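Side-chain contacts in ankyrin repeat family protein (Enterococcus faecalis, PDB 3HRA), which is of unknown function but, as a row of stacked ankyrin repeats, probably offers a scaffold surface for binding other proteins: residues Glu34-Thr37 / Glu38-Pro42; His118-Asn121 / Val122-Leu125; Ser177-Ala181 / Met182-Asn186. One frame throughout, in Å; residues are numbered along the deposited sequence.

Interaction 1 (Glu34-Thr37 / Glu38-Pro42); sequences EVDT and EGNTP
Asp36 and Asn40 meet across a tight reversal of the chain, the hairpin-like turn characteristic of the loop that leads into an ankyrin repeat. Backbone bonds frame it: Gly39 N gives to Asp36 O at 3.0 Å, closing a type I beta turn from Asp36 to Gly39, and Asp36 N gives to Asn40 O one step further. Gly39, the last residue of the turn, takes a positive phi that suits glycine.

Side-chain to backbone bonds fill the turn. Asp36 OD1 accepts from Glu38 N (2.8 Å), an Asx turn, and from Asn40 N (2.9 Å). The two donors come from opposite faces of the carboxylate, each well out of its plane. Chi1 of 69° tucks CG between the backbone N and carbonyl carbon of Asp36, which swings the carboxylate in over the turn, where the double grip limits its rotation.

Among polar side chains, Asp36 and Asn40 run side by side with carboxylate and amide planes 68° apart. A water accepts from Asn40 ND2 (2.9 Å); its leg to Asp36 OD2 is too short to be trusted. Thr37 OG1 donates to Glu38 OE1 (2.7 Å) from above the carboxylate plane, a reach made possible by the bend of the Glu38 chain at chi2 (63°).

Apolar contacts join the two legs away from the turn. Val35 CG1 touches Thr41 CG2 at 3.8 Å, and Glu34 CG crosses the Pro42 ring, 4.1 Å from its CD. A weakly polar CA-H...O contact runs from Thr41 CA to Glu34 O (3.3 Å).

Thr41 OG1 caps Asn44 N at the start of helix 42-49. The Glu34 carboxylate accepts from Gly7 N and Leu10 N at the start of helix 8-14, while Asn40 OD1 accepts from Asn69 ND2 in the loop that precedes helix 75-81.

Interaction 2 (His118-Asn121 / Val122-Leu125); sequences HIDN and VKLL
Asp120 and Lys123 lie alongside each other on one turn of helix 119-128, pointing the same way, with Asp120 OD1 3.6 Å from Lys123 NZ in a salt bridge. The lysine chain is extended beyond CG. Its methylene CG rests on Ile119 O (3.3 Å), and CE packs obliquely against Ile119 CG1 at 4.0 Å, which places the ammonium beside the carboxylate.

Beneath these side chains run four helical i to i+4 bonds, beginning with Val122 N to His118 O (3.1 Å) at the N-cap residue and ending with Leu125 N to Asn121 O (2.9 Å). Val122 CG2 leans over His118 O, and Leu125 CG over Asn121 O (3.3 Å).

Further out, Asn121 looks away from this turn: ND2 gives to Gly80 O and OD1 bonds to Thr85 OG1, tying the helix to the preceding hairpin of helices 75-81 and 85-94. Ile119, Val122 and Lys123 touch Leu163 of helix 155-166, and Val122 also meets Leu110 and Ala113.

One helix thus presents different chemistry on its sides. Aliphatic side chains pack against helices 110-115 and 155-166, the buried amide has both its polar atoms satisfied, and the rather long ion pair is probably only a modest contribution.

Interaction 3 (Ser177-Ala181 / Met182-Asn186); sequences SGRTA and MDYAN
Arg179 lays its side chain across the Tyr184 ring at about a right angle. CG stands opposite the carbonyl carbon of Arg179, and a bend at chi3 (-70°) then turns the guanidinium back over the far end of the ring. On the way CD sits over the ring face, 4.2 Å from the centroid, a CH-pi contact. The guanidinium follows with Tyr184 CE1 centred 3.2 Å above its plane, yet the two planes are 42° apart, so the groups overlap without stacking flat. In the guanidinium plane, Arg179 NE gives a nearly straight bond to Ser177 OG (3.1 Å), which fixes the group at its edge. Tyr184 OH and Ser177 OG both bond to the carboxylate of Asp175, and Arg179 N bonds to it as well; one acidic side chain thereby positions both partners of the overlap.

Next to this cluster the loop enters helix 181-188 through a capping box, at the place where ankyrin repeats start their first helix. Thr180 N donates to Asp183 OD2 at 2.9 Å, almost linearly (171°), on the anti side but tilted out of the carboxylate plane. In return Asp183 N reaches Thr180 OG1 at 3.3 Å. The threonine hydroxyl lies between its backbone N and carbonyl carbon, tucked in over the helix start; the Thr180 OG1 to Asp183 OD2 bond, 3.2 Å, is weak at most.

Behind the box, Tyr184 N bonds to Thr180 O (3.1 Å) and Ala185 N to Ala181 O (3.0 Å), the opening helical bonds. Met182 extends off the helix and touches Leu197 of helix 191-198, as does Ala181. The Tyr184 ring leans on Ile145 and Val148 of helix 143-149, in the neighbouring pair of helices.

Overall arrangement
The three contacts follow one another along the chain and share no helix. Interactions 1 and 3 lie on opposite sides of the chain's centre, about 39 Å apart between centres, whereas interaction 2 lies nearer the middle, about 9 Å from that centre. All three are partly buried. Interactions 1 and 3 both mark loops running into the first helix of a helical pair, each with a threonine N-cap: in interaction 1 the aspartate opens the turn and grips loop amides, in interaction 3 it lies in the helix's first turn and accepts from the N-cap amide. Interaction 2 belongs to a second helix, where regular backbone bonds and aliphatic packing dominate, with one long salt bridge at its edge.

Interaction 1 (Glu34-Thr37 / Glu38-Pro42)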
loop_
_atom_site.group_PDB
_atom_site.type_symbol
_atom_site.label_atom_id
_atom_site.label_comp_id
_atom_site.label_asym_id
_atom_site.label_seq_id
_atom_site.Cartn_x
_atom_site.Cartn_y
_atom_site.Cartn_z
ATOM N N GLU A 34 -1.020 -4.400 20.848
ATOM C CA GLU A 34 -0.703 -3.261 21.707
ATOM C C GLU A 34 -0.156 -2.123 20.847
ATOM O O GLU A 34 0.402 -2.372 19.774
ATOM C CB GLU A 34 0.331 -3.670 22.757
ATOM C CG GLU A 34 1.630 -4.187 22.168
ATOM C CD GLU A 34 2.580 -4.721 23.241
ATOM O OE1 GLU A 34 2.109 -5.234 24.283
ATOM O OE2 GLU A 34 3.806 -4.626 23.049
ATOM N N VAL A 35 -0.311 -0.878 21.310
ATOM C CA VAL A 35 0.128 0.265 20.520
ATOM C C VAL A 35 1.112 1.205 21.239
ATOM O O VAL A 35 1.108 1.317 22.476
ATOM C CB VAL A 35 -1.073 1.078 19.948
ATOM C CG1 VAL A 35 -1.831 0.271 18.888
ATOM C CG2 VAL A 35 -1.997 1.522 21.058
ATOM N N ASP A 36 1.958 1.856 20.444
ATOM C CA ASP A 36 2.886 2.861 20.944
ATOM C C ASP A 36 2.296 4.270 20.867
ATOM O O ASP A 36 1.114 4.439 20.567
ATOM C CB ASP A 36 4.245 2.777 20.212
ATOM C CG ASP A 36 4.185 3.207 18.751
ATOM O OD1 ASP A 36 3.199 3.830 18.279
ATOM O OD2 ASP A 36 5.179 2.940 18.049
ATOM N N THR A 37 3.115 5.280 21.148
ATOM C CA THR A 37 2.623 6.654 21.226
ATOM C C THR A 37 2.131 7.194 19.883
ATOM O O THR A 37 1.406 8.196 19.838
ATOM C CB THR A 37 3.704 7.605 21.774
ATOM O OG1 THR A 37 4.899 7.431 21.007
ATOM C CG2 THR A 37 4.008 7.290 23.237
ATOM N N GLU A 38 2.539 6.538 18.800
ATOM C CA GLU A 38 2.160 6.945 17.450
ATOM C C GLU A 38 1.053 6.058 16.872
ATOM O O GLU A 38 0.727 6.142 15.683
ATOM C CB GLU A 38 3.384 6.904 16.526
ATOM C CG GLU A 38 4.135 8.225 16.401
ATOM C CD GLU A 38 4.731 8.693 17.708
ATOM O OE1 GLU A 38 5.415 7.884 18.377
ATOM O OE2 GLU A 38 4.523 9.879 18.061
ATOM N N GLY A 39 0.490 5.198 17.714
ATOM C CA GLY A 39 -0.594 4.330 17.291
ATOM C C GLY A 39 -0.145 3.129 16.479
ATOM O O GLY A 39 -0.965 2.467 15.862
ATOM N N ASN A 40 1.159 2.868 16.467
ATOM C CA ASN A 40 1.717 1.693 15.782
ATOM C C ASN A 40 1.635 0.415 16.612
ATOM O O ASN A 40 1.998 0.405 17.791
ATOM C CB ASN A 40 3.183 1.930 15.409
ATOM C CG ASN A 40 3.340 2.850 14.220
ATOM O OD1 ASN A 40 2.626 2.731 13.224
ATOM N ND2 ASN A 40 4.285 3.767 14.313
ATOM N N THR A 41 1.167 -0.668 15.992
ATOM C CA THR A 41 1.240 -2.005 16.592
ATOM C C THR A 41 2.597 -2.615 16.259
ATOM O O THR A 41 3.325 -2.076 15.431
ATOM C CB THR A 41 0.176 -2.934 15.992
ATOM O OG1 THR A 41 0.334 -2.963 14.564
ATOM C CG2 THR A 41 -1.183 -2.440 16.300
ATOM N N PRO A 42 2.945 -3.753 16.895
ATOM C CA PRO A 42 4.169 -4.452 16.509
ATOM C C PRO A 42 4.171 -4.777 15.017
ATOM O O PRO A 42 5.224 -4.657 14.373
ATOM C CB PRO A 42 4.124 -5.710 17.383
ATOM C CG PRO A 42 3.465 -5.226 18.633
ATOM C CD PRO A 42 2.373 -4.309 18.135
HETATM O O HOH W 1 6.268 4.261 16.344
#

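Interaction 2 (His118-Asn121 / Val122-Leu125)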
loop_
_atom_site.group_PDB
_atom_site.type_symbol
_atom_site.label_atom_id
_atom_site.label_comp_id
_atom_site.label_asym_id
_atom_site.label_seq_id
_atom_site.Cartn_x
_atom_site.Cartn_y
_atom_site.Cartn_z
ATOM N N HIS A 118 6.029 1.296 -7.438
ATOM C CA HIS A 118 6.123 -0.078 -6.958
ATOM C C HIS A 118 5.298 -1.012 -7.816
ATOM O O HIS A 118 4.218 -1.447 -7.427
ATOM C CB HIS A 118 5.694 -0.131 -5.492
ATOM C CG HIS A 118 6.612 0.638 -4.604
ATOM N ND1 HIS A 118 6.177 1.632 -3.751
ATOM C CD2 HIS A 118 7.960 0.596 -4.482
ATOM C CE1 HIS A 118 7.214 2.142 -3.116
ATOM N NE2 HIS A 118 8.309 1.541 -3.547
ATOM N N ILE A 119 5.812 -1.296 -9.007
ATOM C CA ILE A 119 5.031 -1.993 -10.020
ATOM C C ILE A 119 4.664 -3.422 -9.598
ATOM O O ILE A 119 3.585 -3.917 -9.926
ATOM C CB ILE A 119 5.744 -1.938 -11.409
ATOM C CG1 ILE A 119 4.821 -2.453 -12.516
ATOM C CG2 ILE A 119 7.063 -2.698 -11.380
ATOM C CD1 ILE A 119 5.355 -2.208 -13.932
ATOM N N ASP A 120 5.547 -4.084 -8.858
ATOM C CA ASP A 120 5.223 -5.416 -8.366
ATOM C C ASP A 120 4.037 -5.373 -7.398
ATOM O O ASP A 120 3.169 -6.244 -7.442
ATOM C CB ASP A 120 6.445 -6.079 -7.728
ATOM C CG ASP A 120 7.498 -6.466 -8.759
ATOM O OD1 ASP A 120 7.108 -6.935 -9.861
ATOM O OD2 ASP A 120 8.709 -6.293 -8.471
ATOM N N ASN A 121 3.967 -4.337 -6.566
ATOM C CA ASN A 121 2.791 -4.149 -5.713
ATOM C C ASN A 121 1.508 -3.890 -6.500
ATOM O O ASN A 121 0.441 -4.425 -6.167
ATOM C CB ASN A 121 3.013 -3.024 -4.686
ATOM C CG ASN A 121 3.697 -3.522 -3.426
ATOM O OD1 ASN A 121 4.304 -4.581 -3.429
ATOM N ND2 ASN A 121 3.591 -2.761 -2.345
ATOM N N VAL A 122 1.614 -3.075 -7.545
ATOM C CA VAL A 122 0.472 -2.823 -8.415
ATOM C C VAL A 122 -0.081 -4.127 -8.996
ATOM O O VAL A 122 -1.290 -4.360 -8.975
ATOM C CB VAL A 122 0.840 -1.853 -9.544
ATOM C CG1 VAL A 122 -0.331 -1.700 -10.500
ATOM C CG2 VAL A 122 1.271 -0.510 -8.943
ATOM N N LYS A 123 0.813 -4.968 -9.504
ATOM C CA LYS A 123 0.426 -6.240 -10.118
ATOM C C LYS A 123 -0.284 -7.102 -9.114
ATOM O O LYS A 123 -1.337 -7.672 -9.404
ATOM C CB LYS A 123 1.653 -6.989 -10.629
ATOM C CG LYS A 123 2.329 -6.356 -11.815
ATOM C CD LYS A 123 3.646 -7.069 -12.140
ATOM C CE LYS A 123 4.406 -6.338 -13.260
ATOM N NZ LYS A 123 5.892 -6.540 -13.196
ATOM N N LEU A 124 0.303 -7.189 -7.923
ATOM C CA LEU A 124 -0.263 -7.964 -6.833
ATOM C C LEU A 124 -1.687 -7.505 -6.501
ATOM O O LEU A 124 -2.611 -8.324 -6.388
ATOM C CB LEU A 124 0.630 -7.799 -5.606
ATOM C CG LEU A 124 1.165 -9.018 -4.877
ATOM C CD1 LEU A 124 1.658 -10.062 -5.848
ATOM C CD2 LEU A 124 2.285 -8.560 -3.937
ATOM N N LEU A 125 -1.869 -6.194 -6.350
ATOM C CA LEU A 125 -3.172 -5.660 -5.987
ATOM C C LEU A 125 -4.190 -5.849 -7.119
ATOM O O LEU A 125 -5.361 -6.152 -6.859
ATOM C CB LEU A 125 -3.064 -4.192 -5.579
ATOM C CG LEU A 125 -2.249 -3.947 -4.298
ATOM C CD1 LEU A 125 -1.810 -2.492 -4.239
ATOM C CD2 LEU A 125 -3.037 -4.330 -3.040
#

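Interaction 3 (Ser177-Ala181 / Met182-Asn186)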
loop_
_atom_site.group_PDB
_atom_site.type_symbol
_atom_site.label_atom_id
_atom_site.label_comp_id
_atom_site.label_asym_id
_atom_site.label_seq_id
_atom_site.Cartn_x
_atom_site.Cartn_y
_atom_site.Cartn_z
ATOM N N SER A 177 -9.324 19.102 -10.239
ATOM C CA SER A 177 -8.994 20.247 -11.089
ATOM C C SER A 177 -9.592 20.098 -12.484
ATOM O O SER A 177 -9.410 20.963 -13.347
ATOM C CB SER A 177 -7.476 20.451 -11.181
ATOM O OG SER A 177 -6.845 19.493 -12.032
ATOM N N GLY A 178 -10.308 19.001 -12.718
ATOM C CA GLY A 178 -10.931 18.775 -14.015
ATOM C C GLY A 178 -10.017 18.177 -15.068
ATOM O O GLY A 178 -10.343 18.181 -16.255
ATOM N N ARG A 179 -8.881 17.635 -14.640
ATOM C CA ARG A 179 -7.901 17.108 -15.591
ATOM C C ARG A 179 -7.873 15.577 -15.620
ATOM O O ARG A 179 -8.052 14.918 -14.592
ATOM C CB ARG A 179 -6.510 17.685 -15.288
ATOM C CG ARG A 179 -6.329 19.125 -15.790
ATOM C CD ARG A 179 -4.906 19.646 -15.560
ATOM N NE ARG A 179 -4.646 19.873 -14.141
ATOM C CZ ARG A 179 -3.532 20.410 -13.639
ATOM N NH1 ARG A 179 -2.543 20.794 -14.438
ATOM N NH2 ARG A 179 -3.413 20.564 -12.322
ATOM N N THR A 180 -7.645 15.027 -16.808
ATOM C CA THR A 180 -7.479 13.593 -16.967
ATOM C C THR A 180 -5.998 13.242 -17.094
ATOM O O THR A 180 -5.135 14.112 -17.240
ATOM C CB THR A 180 -8.192 13.055 -18.238
ATOM O OG1 THR A 180 -7.579 13.630 -19.400
ATOM C CG2 THR A 180 -9.698 13.375 -18.206
ATOM N N ALA A 181 -5.712 11.950 -17.060
ATOM C CA ALA A 181 -4.350 11.466 -17.281
ATOM C C ALA A 181 -3.781 11.933 -18.642
ATOM O O ALA A 181 -2.626 12.347 -18.740
ATOM C CB ALA A 181 -4.324 9.951 -17.178
ATOM N N MET A 182 -4.595 11.880 -19.687
ATOM C CA MET A 182 -4.180 12.349 -21.007
ATOM C C MET A 182 -3.807 13.830 -20.968
ATOM O O MET A 182 -2.829 14.247 -21.584
ATOM C CB MET A 182 -5.319 12.120 -22.006
ATOM C CG MET A 182 -4.929 12.233 -23.458
ATOM S SD MET A 182 -6.263 11.693 -24.561
ATOM C CE MET A 182 -6.157 9.910 -24.431
ATOM N N ASP A 183 -4.593 14.618 -20.238
ATOM C CA ASP A 183 -4.323 16.050 -20.058
ATOM C C ASP A 183 -2.946 16.286 -19.459
ATOM O O ASP A 183 -2.183 17.115 -19.967
ATOM C CB ASP A 183 -5.383 16.705 -19.153
ATOM C CG ASP A 183 -6.728 16.846 -19.830
ATOM O OD1 ASP A 183 -6.755 16.971 -21.079
ATOM O OD2 ASP A 183 -7.761 16.828 -19.110
ATOM N N TYR A 184 -2.621 15.558 -18.388
ATOM C CA TYR A 184 -1.338 15.738 -17.717
ATOM C C TYR A 184 -0.163 15.332 -18.612
ATOM O O TYR A 184 0.833 16.045 -18.690
ATOM C CB TYR A 184 -1.282 14.965 -16.386
ATOM C CG TYR A 184 -2.064 15.624 -15.267
ATOM C CD1 TYR A 184 -1.607 16.795 -14.676
ATOM C CD2 TYR A 184 -3.244 15.063 -14.790
ATOM C CE1 TYR A 184 -2.312 17.405 -13.644
ATOM C CE2 TYR A 184 -3.956 15.660 -13.743
ATOM C CZ TYR A 184 -3.483 16.833 -13.187
ATOM O OH TYR A 184 -4.174 17.447 -12.167
ATOM N N ALA A 185 -0.272 14.180 -19.268
ATOM C CA ALA A 185 0.810 13.703 -20.119
ATOM C C ALA A 185 1.089 14.702 -21.236
ATOM O O ALA A 185 2.236 15.004 -21.545
ATOM C CB ALA A 185 0.475 12.337 -20.701
ATOM N N ASN A 186 0.021 15.205 -21.842
ATOM C CA ASN A 186 0.133 16.216 -22.882
ATOM C C ASN A 186 0.804 17.519 -22.395
ATOM O O ASN A 186 1.707 18.047 -23.059
ATOM C CB ASN A 186 -1.249 16.506 -23.473
ATOM C CG ASN A 186 -1.185 17.405 -24.682
ATOM O OD1 ASN A 186 -1.790 18.474 -24.701
ATOM N ND2 ASN A 186 -0.432 16.987 -25.684
#